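Local coordinates for biofilm-associated surface protein (Staphylococcus aureus, PDB 7C7U) that probably supports cell-surface adhesion and biofilm formation, with a calcium-binding region thought to act as a switch that modulates functional amyloid assembly, at residues A439-E444 / F513-N518; E444-S449 / I488-E493; V537-S542 / D565-I570; P524-V529 / D594-I599. All blocks are in the same frame, centred on the assembly; numbering follows the deposited sequence.

In the fold
Most of the chain, and most of the calcium ligands, have already gone by when strand 437-442 opens contact 1, which closes only at 513-518 and so spans one beta domain from its first strand to its last. Contact 2 is nested inside that loop: 444-449, the continuation of the same stretch and sharing Glu444, meets the turn at 488-493. The next domain repeats the scheme in series. Contact 4 opens at 524-529 and closes at 594-599, and contact 3, joining 537-542 to 565-570, is nested within it. The two domains also touch each other, since Thr566 of contact 3 is hydrogen-bonded to Ser449 and Val447 of contact 2.

Contact 1. Residues A439-E444 / F513-N518; sequences ADITTE and FEIVDN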
loop_
_atom_site.group_PDB
_atom_site.type_symbol
_atom_site.label_atom_id
_atom_site.label_comp_id
_atom_site.label_asym_id
_atom_site.label_seq_id
_atom_site.Cartn_x
_atom_site.Cartn_y
_atom_site.Cartn_z
ATOM N N ALA A 439 -1.040 -16.867 32.703
ATOM C CA ALA A 439 -1.223 -16.863 34.148
ATOM C C ALA A 439 -0.143 -17.695 34.825
ATOM O O ALA A 439 0.325 -18.698 34.277
ATOM C CB ALA A 439 -2.595 -17.425 34.519
ATOM N N ASP A 440 0.266 -17.258 36.023
ATOM C CA ASP A 440 1.152 -18.065 36.853
ATOM C C ASP A 440 0.500 -19.418 37.152
ATOM O O ASP A 440 -0.728 -19.533 37.237
ATOM C CB ASP A 440 1.487 -17.343 38.169
ATOM C CG ASP A 440 2.264 -16.044 37.965
ATOM O OD1 ASP A 440 2.852 -15.832 36.879
ATOM O OD2 ASP A 440 2.326 -15.249 38.931
ATOM N N ILE A 441 1.331 -20.456 37.298
ATOM C CA ILE A 441 0.860 -21.798 37.657
ATOM C C ILE A 441 1.685 -22.325 38.837
ATOM O O ILE A 441 2.613 -21.670 39.303
ATOM C CB ILE A 441 0.912 -22.773 36.462
ATOM C CG1 ILE A 441 2.346 -22.935 35.963
ATOM C CG2 ILE A 441 -0.023 -22.323 35.329
ATOM C CD1 ILE A 441 2.497 -24.141 35.069
ATOM N N THR A 442 1.327 -23.512 39.340
ATOM C CA THR A 442 2.100 -24.136 40.416
ATOM C C THR A 442 2.894 -25.327 39.884
ATOM O O THR A 442 2.708 -25.786 38.750
ATOM C CB THR A 442 1.226 -24.610 41.596
ATOM O OG1 THR A 442 0.636 -25.885 41.298
ATOM C CG2 THR A 442 0.135 -23.612 41.944
ATOM N N THR A 443 3.793 -25.826 40.739
ATOM C CA THR A 443 4.582 -27.016 40.447
ATOM C C THR A 443 3.725 -28.264 40.255
ATOM O O THR A 443 4.242 -29.256 39.739
ATOM C CB THR A 443 5.598 -27.287 41.571
ATOM O OG1 THR A 443 4.891 -27.610 42.773
ATOM C CG2 THR A 443 6.535 -26.081 41.832
ATOM N N GLU A 444 2.439 -28.245 40.630
ATOM C CA GLU A 444 1.554 -29.387 40.395
ATOM C C GLU A 444 0.754 -29.278 39.098
ATOM O O GLU A 444 0.127 -30.263 38.688
ATOM C CB GLU A 444 0.588 -29.565 41.565
ATOM C CG GLU A 444 1.232 -30.336 42.718
ATOM C CD GLU A 444 0.337 -30.449 43.934
ATOM O OE1 GLU A 444 -0.576 -29.603 44.074
ATOM O OE2 GLU A 444 0.557 -31.383 44.748
ATOM N N PHE A 513 6.368 -15.699 33.059
ATOM C CA PHE A 513 5.385 -16.058 34.063
ATOM C C PHE A 513 6.092 -16.890 35.119
ATOM O O PHE A 513 7.245 -17.295 34.948
ATOM C CB PHE A 513 4.187 -16.817 33.463
ATOM C CG PHE A 513 4.524 -18.191 32.936
ATOM C CD1 PHE A 513 5.042 -18.359 31.656
ATOM C CD2 PHE A 513 4.310 -19.319 33.720
ATOM C CE1 PHE A 513 5.341 -19.632 31.167
ATOM C CE2 PHE A 513 4.600 -20.578 33.243
ATOM C CZ PHE A 513 5.123 -20.742 31.967
ATOM N N GLU A 514 5.396 -17.145 36.221
ATOM C CA GLU A 514 5.974 -17.871 37.341
ATOM C C GLU A 514 5.335 -19.246 37.518
ATOM O O GLU A 514 4.114 -19.404 37.407
ATOM C CB GLU A 514 5.830 -17.062 38.634
ATOM C CG GLU A 514 6.523 -15.706 38.557
ATOM C CD GLU A 514 8.040 -15.833 38.577
ATOM O OE1 GLU A 514 8.567 -16.681 39.342
ATOM O OE2 GLU A 514 8.704 -15.091 37.825
ATOM N N ILE A 515 6.181 -20.241 37.771
ATOM C CA ILE A 515 5.758 -21.508 38.349
ATOM C C ILE A 515 6.128 -21.433 39.827
ATOM O O ILE A 515 7.305 -21.270 40.173
ATOM C CB ILE A 515 6.399 -22.702 37.626
ATOM C CG1 ILE A 515 6.017 -22.640 36.139
ATOM C CG2 ILE A 515 5.942 -24.055 38.223
ATOM C CD1 ILE A 515 6.214 -23.945 35.377
ATOM N N VAL A 516 5.119 -21.469 40.689
ATOM C CA VAL A 516 5.299 -21.174 42.101
ATOM C C VAL A 516 5.145 -22.463 42.904
ATOM O O VAL A 516 4.654 -23.478 42.411
ATOM C CB VAL A 516 4.311 -20.092 42.584
ATOM C CG1 VAL A 516 4.441 -18.821 41.713
ATOM C CG2 VAL A 516 2.877 -20.618 42.565
ATOM N N ASP A 517 5.578 -22.404 44.163
ATOM C CA ASP A 517 5.358 -23.475 45.128
ATOM C C ASP A 517 3.892 -23.903 45.128
ATOM O O ASP A 517 2.991 -23.060 45.097
ATOM C CB ASP A 517 5.781 -22.955 46.512
ATOM C CG ASP A 517 5.873 -24.045 47.562
ATOM O OD1 ASP A 517 4.879 -24.770 47.767
ATOM O OD2 ASP A 517 6.945 -24.141 48.199
ATOM N N ASN A 518 3.642 -25.224 45.174
ATOM C CA ASN A 518 2.257 -25.687 45.039
ATOM C C ASN A 518 1.397 -25.435 46.286
ATOM O O ASN A 518 0.196 -25.736 46.257
ATOM C CB ASN A 518 2.205 -27.176 44.647
ATOM C CG ASN A 518 2.730 -28.120 45.739
ATOM O OD1 ASN A 518 2.613 -27.850 46.935
ATOM N ND2 ASN A 518 3.305 -29.248 45.314
HETATM O O HOH W 1 5.882 -27.047 45.253
HETATM O O HOH W 2 0.230 -30.233 47.566
#
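Ile441 is bonded through its backbone to Glu514 and Val516, the residues before and after its neighbour Ile515, which is the mark of a parallel pair. Its N gives to Glu514 O at 3.0 Å, and its O accepts Val516 N at 2.9 Å. One step on, Thr443 N gives to Val516 O. Asp440 adds a side-chain bond to the row: its OD1 accepts Glu514 N at 2.9 Å, met 57° out of the carboxylate plane. The carboxylate of Glu514 is turned elsewhere, with OE2 bonded to Thr495, and Asp440 OD1 and Glu514 OE2, probably both charged, stay 6.0 Å apart.

This is the first strand of the domain lying parallel beside the last in a sheet otherwise paired antiparallel, consistent with an immunoglobulin-like sandwich.

The apolar contacts gather on the face carrying Ile441 and Ile515. These two side chains run alongside each other, CG1 of Ile441 being 3.7 Å from CG1 of Ile515. Ile441 holds CG1 between its backbone N and carbonyl carbon (chi1 61°), and from there the same atom meets the edge of the Phe513 ring, 4.2 Å from CE2. Val448 packs on both Ile441 and Phe513.

Polar groups finish the outer end. Thr442 OG1 accepts Glu444 N in an ST turn, just where the strand stops. A water takes Asn518 N at 2.9 Å and also bonds Thr443 OG1. Beyond it, the Asn518 amide lies near the Glu444 carboxylate, their planes 35° apart.

Contact 2. Residues E444-S449 / I488-E493; sequences EDTVVS and IPNSPE
Ile488 fits its side chain against Thr446 and Val448 where the antiparallel pair of strands 447-451 and 483-487 runs out, at one edge of the domain's mixed beta sheet. Its backbone N gives a hydrogen bond to Thr446 O at 3.0 Å that is almost straight at the hydrogen (172°), although the donor stands 49° above the carbonyl plane. Past this bond the two chains become irregular. The side chain of Ile488 has CG1 between its backbone N and carbonyl carbon (chi1 66°), which lays it over the Thr446 carbonyl, with CG1 3.8 Å from Thr446 O. CD1 goes on to touch Val448 CG2 at 3.8 Å, the two side chains crossing at about a right angle. Ile441 and Ile515 also pack against Ile488, which is buried.

Thr446 CB lies 3.7 Å from Ile488 O, and its side chain runs side by side with that of Asn490, both pointing the same way. The Asn490 side chain lies beside the backbone of Glu444, on the solvent side. The turn around it is tied within itself, Ser491 OG giving its proton to Pro489 O at 2.8 Å, while a water that lies beside Asp445 O accepts Ser491 N at 2.8 Å.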
loop_
_atom_site.group_PDB
_atom_site.type_symbol
_atom_site.label_atom_id
_atom_site.label_comp_id
_atom_site.label_asym_id
_atom_site.label_seq_id
_atom_site.Cartn_x
_atom_site.Cartn_y
_atom_site.Cartn_z
ATOM N N GLU A 444 2.439 -28.245 40.630
ATOM C CA GLU A 444 1.554 -29.387 40.395
ATOM C C GLU A 444 0.754 -29.278 39.098
ATOM O O GLU A 444 0.127 -30.263 38.688
ATOM C CB GLU A 444 0.588 -29.565 41.565
ATOM C CG GLU A 444 1.232 -30.336 42.718
ATOM C CD GLU A 444 0.337 -30.449 43.934
ATOM O OE1 GLU A 444 -0.576 -29.603 44.074
ATOM O OE2 GLU A 444 0.557 -31.383 44.748
ATOM N N ASP A 445 0.772 -28.126 38.447
ATOM C CA ASP A 445 0.025 -27.937 37.204
ATOM C C ASP A 445 0.745 -28.564 36.021
ATOM O O ASP A 445 1.974 -28.704 36.009
ATOM C CB ASP A 445 -0.211 -26.448 36.938
ATOM C CG ASP A 445 -1.306 -25.884 37.816
ATOM O OD1 ASP A 445 -2.438 -26.414 37.737
ATOM O OD2 ASP A 445 -1.035 -24.951 38.610
ATOM N N THR A 446 -0.044 -28.965 35.019
ATOM C CA THR A 446 0.494 -29.628 33.843
ATOM C C THR A 446 0.204 -28.872 32.552
ATOM O O THR A 446 0.499 -29.395 31.474
ATOM C CB THR A 446 -0.047 -31.061 33.747
ATOM O OG1 THR A 446 -1.475 -31.025 33.712
ATOM C CG2 THR A 446 0.419 -31.904 34.962
ATOM N N VAL A 447 -0.368 -27.665 32.629
ATOM C CA VAL A 447 -0.674 -26.870 31.441
ATOM C C VAL A 447 -0.370 -25.404 31.742
ATOM O O VAL A 447 -0.733 -24.892 32.806
ATOM C CB VAL A 447 -2.139 -27.026 30.964
ATOM C CG1 VAL A 447 -2.372 -26.266 29.613
ATOM C CG2 VAL A 447 -2.527 -28.494 30.816
ATOM N N VAL A 448 0.295 -24.733 30.803
ATOM C CA VAL A 448 0.440 -23.279 30.807
ATOM C C VAL A 448 -0.614 -22.732 29.854
ATOM O O VAL A 448 -0.547 -22.979 28.646
ATOM C CB VAL A 448 1.842 -22.838 30.368
ATOM C CG1 VAL A 448 1.932 -21.276 30.299
ATOM C CG2 VAL A 448 2.913 -23.414 31.265
ATOM N N SER A 449 -1.599 -22.010 30.390
ATOM C CA SER A 449 -2.686 -21.446 29.601
ATOM C C SER A 449 -2.529 -19.937 29.475
ATOM O O SER A 449 -2.137 -19.262 30.433
ATOM C CB SER A 449 -4.044 -21.767 30.231
ATOM O OG SER A 449 -4.199 -23.163 30.392
ATOM N N ILE A 488 3.063 -29.364 29.927
ATOM C CA ILE A 488 4.378 -29.377 30.571
ATOM C C ILE A 488 4.373 -30.424 31.681
ATOM O O ILE A 488 3.311 -30.807 32.186
ATOM C CB ILE A 488 4.749 -28.003 31.165
ATOM C CG1 ILE A 488 3.796 -27.658 32.312
ATOM C CG2 ILE A 488 4.805 -26.901 30.073
ATOM C CD1 ILE A 488 4.233 -26.472 33.140
ATOM N N PRO A 489 5.549 -30.891 32.092
ATOM C CA PRO A 489 5.614 -31.714 33.314
ATOM C C PRO A 489 5.295 -30.865 34.532
ATOM O O PRO A 489 5.309 -29.629 34.488
ATOM C CB PRO A 489 7.071 -32.191 33.360
ATOM C CG PRO A 489 7.677 -31.804 32.010
ATOM C CD PRO A 489 6.886 -30.639 31.531
ATOM N N ASN A 490 4.982 -31.538 35.631
ATOM C CA ASN A 490 5.122 -30.883 36.917
ATOM C C ASN A 490 6.543 -30.355 36.988
ATOM O O ASN A 490 7.504 -31.122 36.903
ATOM C CB ASN A 490 4.835 -31.865 38.067
ATOM C CG ASN A 490 3.338 -32.192 38.221
ATOM O OD1 ASN A 490 2.469 -31.517 37.664
ATOM N ND2 ASN A 490 3.042 -33.212 39.005
ATOM N N SER A 491 6.687 -29.042 37.066
ATOM C CA SER A 491 7.972 -28.424 36.783
ATOM C C SER A 491 8.556 -27.712 38.000
ATOM O O SER A 491 7.828 -27.364 38.939
ATOM C CB SER A 491 7.821 -27.442 35.610
ATOM O OG SER A 491 7.682 -28.161 34.375
ATOM N N PRO A 492 9.876 -27.505 38.029
ATOM C CA PRO A 492 10.483 -26.755 39.142
ATOM C C PRO A 492 9.979 -25.320 39.216
ATOM O O PRO A 492 9.677 -24.684 38.200
ATOM C CB PRO A 492 11.986 -26.804 38.828
ATOM C CG PRO A 492 12.156 -28.018 37.937
ATOM C CD PRO A 492 10.884 -28.113 37.141
ATOM N N GLU A 493 9.900 -24.799 40.437
ATOM C CA GLU A 493 9.501 -23.408 40.596
ATOM C C GLU A 493 10.521 -22.501 39.920
ATOM O O GLU A 493 11.705 -22.841 39.794
ATOM C CB GLU A 493 9.371 -23.020 42.081
ATOM C CG GLU A 493 10.624 -22.363 42.634
ATOM C CD GLU A 493 10.569 -22.068 44.135
ATOM O OE1 GLU A 493 9.461 -21.829 44.683
ATOM O OE2 GLU A 493 11.651 -22.080 44.766
HETATM O O HOH W 3 4.445 -27.372 36.712
#

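Contact 3. Residues V537-S542 / D565-I570; sequences VVNGTS and DTSAAI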
loop_
_atom_site.group_PDB
_atom_site.type_symbol
_atom_site.label_atom_id
_atom_site.label_comp_id
_atom_site.label_asym_id
_atom_site.label_seq_id
_atom_site.Cartn_x
_atom_site.Cartn_y
_atom_site.Cartn_z
ATOM N N VAL A 537 -13.226 -16.487 29.033
ATOM C CA VAL A 537 -12.242 -17.527 29.323
ATOM C C VAL A 537 -11.255 -17.020 30.370
ATOM O O VAL A 537 -10.705 -15.917 30.242
ATOM C CB VAL A 537 -11.513 -17.961 28.043
ATOM C CG1 VAL A 537 -10.601 -19.157 28.336
ATOM C CG2 VAL A 537 -12.517 -18.288 26.939
ATOM N N VAL A 538 -11.024 -17.831 31.408
ATOM C CA VAL A 538 -10.091 -17.505 32.481
ATOM C C VAL A 538 -9.049 -18.613 32.598
ATOM O O VAL A 538 -9.297 -19.773 32.255
ATOM C CB VAL A 538 -10.807 -17.295 33.838
ATOM C CG1 VAL A 538 -11.684 -16.062 33.797
ATOM C CG2 VAL A 538 -11.616 -18.543 34.224
ATOM N N ASN A 539 -7.867 -18.232 33.084
ATOM C CA ASN A 539 -6.740 -19.131 33.310
ATOM C C ASN A 539 -6.345 -19.072 34.779
ATOM O O ASN A 539 -6.361 -17.999 35.391
ATOM C CB ASN A 539 -5.538 -18.754 32.433
ATOM C CG ASN A 539 -5.930 -18.505 30.991
ATOM O OD1 ASN A 539 -6.257 -19.436 30.264
ATOM N ND2 ASN A 539 -5.930 -17.241 30.582
ATOM N N GLY A 540 -5.986 -20.220 35.336
ATOM C CA GLY A 540 -5.630 -20.280 36.747
ATOM C C GLY A 540 -5.267 -21.694 37.124
ATOM O O GLY A 540 -5.397 -22.635 36.329
ATOM N N THR A 541 -4.798 -21.841 38.355
ATOM C CA THR A 541 -4.322 -23.151 38.765
ATOM C C THR A 541 -5.470 -24.162 38.819
ATOM O O THR A 541 -6.624 -23.837 39.125
ATOM C CB THR A 541 -3.590 -23.069 40.105
ATOM O OG1 THR A 541 -2.988 -24.337 40.379
ATOM C CG2 THR A 541 -4.537 -22.718 41.218
ATOM N N SER A 542 -5.132 -25.409 38.526
ATOM C CA SER A 542 -6.137 -26.455 38.447
ATOM C C SER A 542 -6.784 -26.673 39.816
ATOM O O SER A 542 -6.116 -26.640 40.856
ATOM C CB SER A 542 -5.485 -27.737 37.933
ATOM O OG SER A 542 -6.428 -28.776 37.800
ATOM N N ASP A 565 -6.190 -29.290 33.679
ATOM C CA ASP A 565 -6.122 -28.123 32.807
ATOM C C ASP A 565 -5.900 -26.888 33.667
ATOM O O ASP A 565 -5.971 -26.944 34.898
ATOM C CB ASP A 565 -7.389 -27.970 31.961
ATOM C CG ASP A 565 -7.107 -27.358 30.592
ATOM O OD1 ASP A 565 -6.093 -26.631 30.442
ATOM O OD2 ASP A 565 -7.896 -27.621 29.662
ATOM N N THR A 566 -5.623 -25.759 33.007
ATOM C CA THR A 566 -5.428 -24.504 33.720
ATOM C C THR A 566 -6.198 -23.368 33.054
ATOM O O THR A 566 -5.828 -22.202 33.181
ATOM C CB THR A 566 -3.943 -24.158 33.844
ATOM O OG1 THR A 566 -3.322 -24.235 32.561
ATOM C CG2 THR A 566 -3.241 -25.155 34.792
ATOM N N SER A 567 -7.272 -23.701 32.343
ATOM C CA SER A 567 -8.167 -22.706 31.771
ATOM C C SER A 567 -9.584 -23.262 31.796
ATOM O O SER A 567 -9.793 -24.479 31.732
ATOM C CB SER A 567 -7.742 -22.310 30.346
ATOM O OG SER A 567 -8.451 -23.068 29.387
ATOM N N ALA A 568 -10.549 -22.360 31.952
ATOM C CA ALA A 568 -11.955 -22.731 32.008
ATOM C C ALA A 568 -12.788 -21.600 31.423
ATOM O O ALA A 568 -12.279 -20.517 31.120
ATOM C CB ALA A 568 -12.393 -23.050 33.440
ATOM N N ALA A 569 -14.092 -21.846 31.311
ATOM C CA ALA A 569 -15.006 -20.931 30.647
ATOM C C ALA A 569 -16.100 -20.476 31.602
ATOM O O ALA A 569 -16.589 -21.253 32.428
ATOM C CB ALA A 569 -15.640 -21.586 29.420
ATOM N N ILE A 570 -16.468 -19.206 31.488
ATOM C CA ILE A 570 -17.651 -18.657 32.133
ATOM C C ILE A 570 -18.644 -18.259 31.050
ATOM O O ILE A 570 -18.267 -17.641 30.052
ATOM C CB ILE A 570 -17.278 -17.453 33.019
ATOM C CG1 ILE A 570 -16.342 -17.900 34.142
ATOM C CG2 ILE A 570 -18.519 -16.785 33.570
ATOM C CD1 ILE A 570 -16.027 -16.822 35.132
#
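Thr566 O is held by two neighbours from 537-542: Gly540 N donates to it at 2.9 Å from 44° above the carbonyl plane, and Asn539 CA comes to 3.2 Å in a CA-H...O contact. They close one end of an antiparallel strand pair, 535-539 with 567-571, in a three-stranded sheet of the following beta domain. Val538 and Ala568 form the hydrogen-bonded pair, with Val538 N to Ala568 O at 3.0 Å and Ala568 N to Val538 O at 2.9 Å. Non-hydrogen-bonded pairs flank it, Val537 with Ala569 and Asn539 with Ser567. The strand directions lie at 148°, 32° short of exactly antiparallel.

Val538 packs inward on Val546, Val548 and Val559, and Ala568 also lies on Val559. The other face carries Asn539 and Ser567 beside Val537 and Ala569. There Asn539 sets OD1 against Ser567 CB at 3.2 Å, while its ND2 is bonded to Asn527 and Ser525. Ser449 of the preceding domain lies over this polar pair.

Beyond the strands the chains stay close, Ser542 CB sitting 3.2 Å from Asp565 O. Asp565 also folds its carboxylate back on the next residue, OD1 accepting Thr566 N at 2.7 Å on the anti side, 22° out of plane.

Contact 4. Residues P524-V529 / D594-I599; sequences PSINPV and DVSDQI
The first and last strands of a beta sandwich meet here along one edge, strand 525-526 belonging to one sheet and 591-600 to the other. The two segments run the same way, 12° apart, but their backbones form no direct hydrogen bonds with each other. A water spans the gap instead, accepting Ile526 N at 2.9 Å and donating to Asp597 O at 3.0 Å.

Ile599 does most of the filling. Its CG1 lies 3.7 Å from Ile526 CB and presses on the backbone as well, 3.4 Å from Ile526 O. CG2 stands anti to the backbone N of Ile599 while CG1 is anti to the carbonyl carbon (chi1 -67°), so the two branches spread along the facing chain, and CG2 ends 4.2 Å from Pro528 CA. Ile526 itself points toward the opposite segment; it packs on Ile536 within its own sheet and on Ser584 of the other, so it lies between the two layers.

Farther toward the N-terminal ends, Ser596 faces Pro524 and Ile526. Its hydroxyl is bonded to Ser584 OG on the adjoining strand, and Ile526 CD1 rests 3.9 Å from Ser596 OG. Its methylene lies close to the proline just before the strand, with Ser596 CB 3.0 Å from Pro524 O.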
loop_
_atom_site.group_PDB
_atom_site.type_symbol
_atom_site.label_atom_id
_atom_site.label_comp_id
_atom_site.label_asym_id
_atom_site.label_seq_id
_atom_site.Cartn_x
_atom_site.Cartn_y
_atom_site.Cartn_z
ATOM N N PRO A 524 -5.386 -15.424 39.074
ATOM C CA PRO A 524 -5.771 -15.926 37.749
ATOM C C PRO A 524 -5.571 -14.846 36.688
ATOM O O PRO A 524 -5.015 -13.783 36.990
ATOM C CB PRO A 524 -7.250 -16.290 37.929
ATOM C CG PRO A 524 -7.724 -15.351 39.001
ATOM C CD PRO A 524 -6.554 -15.110 39.916
ATOM N N SER A 525 -6.006 -15.109 35.454
ATOM C CA SER A 525 -6.000 -14.110 34.385
ATOM C C SER A 525 -7.254 -14.273 33.534
ATOM O O SER A 525 -7.906 -15.321 33.548
ATOM C CB SER A 525 -4.744 -14.203 33.498
ATOM O OG SER A 525 -4.663 -15.451 32.821
ATOM N N ILE A 526 -7.598 -13.209 32.804
ATOM C CA ILE A 526 -8.767 -13.179 31.928
ATOM C C ILE A 526 -8.293 -12.973 30.496
ATOM O O ILE A 526 -7.482 -12.078 30.233
ATOM C CB ILE A 526 -9.751 -12.063 32.333
ATOM C CG1 ILE A 526 -10.090 -12.164 33.817
ATOM C CG2 ILE A 526 -11.021 -12.125 31.506
ATOM C CD1 ILE A 526 -10.734 -10.917 34.381
ATOM N N ASN A 527 -8.789 -13.796 29.575
ATOM C CA ASN A 527 -8.476 -13.586 28.170
ATOM C C ASN A 527 -9.272 -12.392 27.633
ATOM O O ASN A 527 -10.331 -12.056 28.168
ATOM C CB ASN A 527 -8.789 -14.834 27.344
ATOM C CG ASN A 527 -7.817 -15.970 27.602
ATOM O OD1 ASN A 527 -6.802 -15.800 28.282
ATOM N ND2 ASN A 527 -8.110 -17.131 27.028
ATOM N N PRO A 528 -8.779 -11.730 26.583
ATOM C CA PRO A 528 -9.508 -10.576 26.035
ATOM C C PRO A 528 -10.954 -10.929 25.700
ATOM O O PRO A 528 -11.265 -12.056 25.309
ATOM C CB PRO A 528 -8.704 -10.216 24.782
ATOM C CG PRO A 528 -7.310 -10.671 25.094
ATOM C CD PRO A 528 -7.475 -11.927 25.918
ATOM N N VAL A 529 -11.851 -9.964 25.911
ATOM C CA VAL A 529 -13.285 -10.151 25.723
ATOM C C VAL A 529 -13.817 -8.971 24.916
ATOM O O VAL A 529 -13.531 -7.817 25.248
ATOM C CB VAL A 529 -14.028 -10.255 27.073
ATOM C CG1 VAL A 529 -15.526 -10.397 26.851
ATOM C CG2 VAL A 529 -13.484 -11.416 27.921
ATOM N N ASP A 594 -4.567 -12.859 44.992
ATOM C CA ASP A 594 -4.623 -11.461 44.594
ATOM C C ASP A 594 -5.524 -11.278 43.365
ATOM O O ASP A 594 -5.905 -12.232 42.679
ATOM C CB ASP A 594 -3.223 -10.935 44.293
ATOM C CG ASP A 594 -2.391 -10.754 45.543
ATOM O OD1 ASP A 594 -2.986 -10.561 46.625
ATOM O OD2 ASP A 594 -1.146 -10.801 45.442
ATOM N N VAL A 595 -5.868 -10.017 43.098
ATOM C CA VAL A 595 -6.702 -9.699 41.949
ATOM C C VAL A 595 -5.890 -9.842 40.668
ATOM O O VAL A 595 -4.696 -9.514 40.621
ATOM C CB VAL A 595 -7.294 -8.282 42.092
ATOM C CG1 VAL A 595 -6.215 -7.214 41.938
ATOM C CG2 VAL A 595 -8.420 -8.065 41.092
ATOM N N SER A 596 -6.530 -10.347 39.620
ATOM C CA SER A 596 -5.879 -10.420 38.321
ATOM C C SER A 596 -5.690 -9.022 37.735
ATOM O O SER A 596 -6.297 -8.040 38.175
ATOM C CB SER A 596 -6.699 -11.278 37.360
ATOM O OG SER A 596 -7.923 -10.645 37.023
ATOM N N ASP A 597 -4.823 -8.941 36.731
ATOM C CA ASP A 597 -4.769 -7.750 35.897
ATOM C C ASP A 597 -6.145 -7.485 35.297
ATOM O O ASP A 597 -6.870 -8.415 34.920
ATOM C CB ASP A 597 -3.730 -7.926 34.789
ATOM C CG ASP A 597 -2.313 -8.003 35.325
ATOM O OD1 ASP A 597 -2.024 -7.335 36.341
ATOM O OD2 ASP A 597 -1.485 -8.724 34.726
ATOM N N GLN A 598 -6.514 -6.211 35.224
ATOM C CA GLN A 598 -7.816 -5.861 34.678
ATOM C C GLN A 598 -7.843 -6.075 33.166
ATOM O O GLN A 598 -6.818 -6.000 32.483
ATOM C CB GLN A 598 -8.168 -4.412 35.012
ATOM C CG GLN A 598 -7.440 -3.366 34.169
ATOM C CD GLN A 598 -8.032 -1.972 34.333
ATOM O OE1 GLN A 598 -8.269 -1.514 35.456
ATOM N NE2 GLN A 598 -8.286 -1.298 33.213
ATOM N N ILE A 599 -9.036 -6.370 32.653
ATOM C CA ILE A 599 -9.277 -6.570 31.231
ATOM C C ILE A 599 -10.473 -5.714 30.837
ATOM O O ILE A 599 -11.520 -5.765 31.494
ATOM C CB ILE A 599 -9.536 -8.052 30.893
ATOM C CG1 ILE A 599 -8.272 -8.876 31.117
ATOM C CG2 ILE A 599 -10.001 -8.208 29.460
ATOM C CD1 ILE A 599 -7.110 -8.443 30.238
HETATM O O HOH W 4 -5.975 -11.020 33.710
#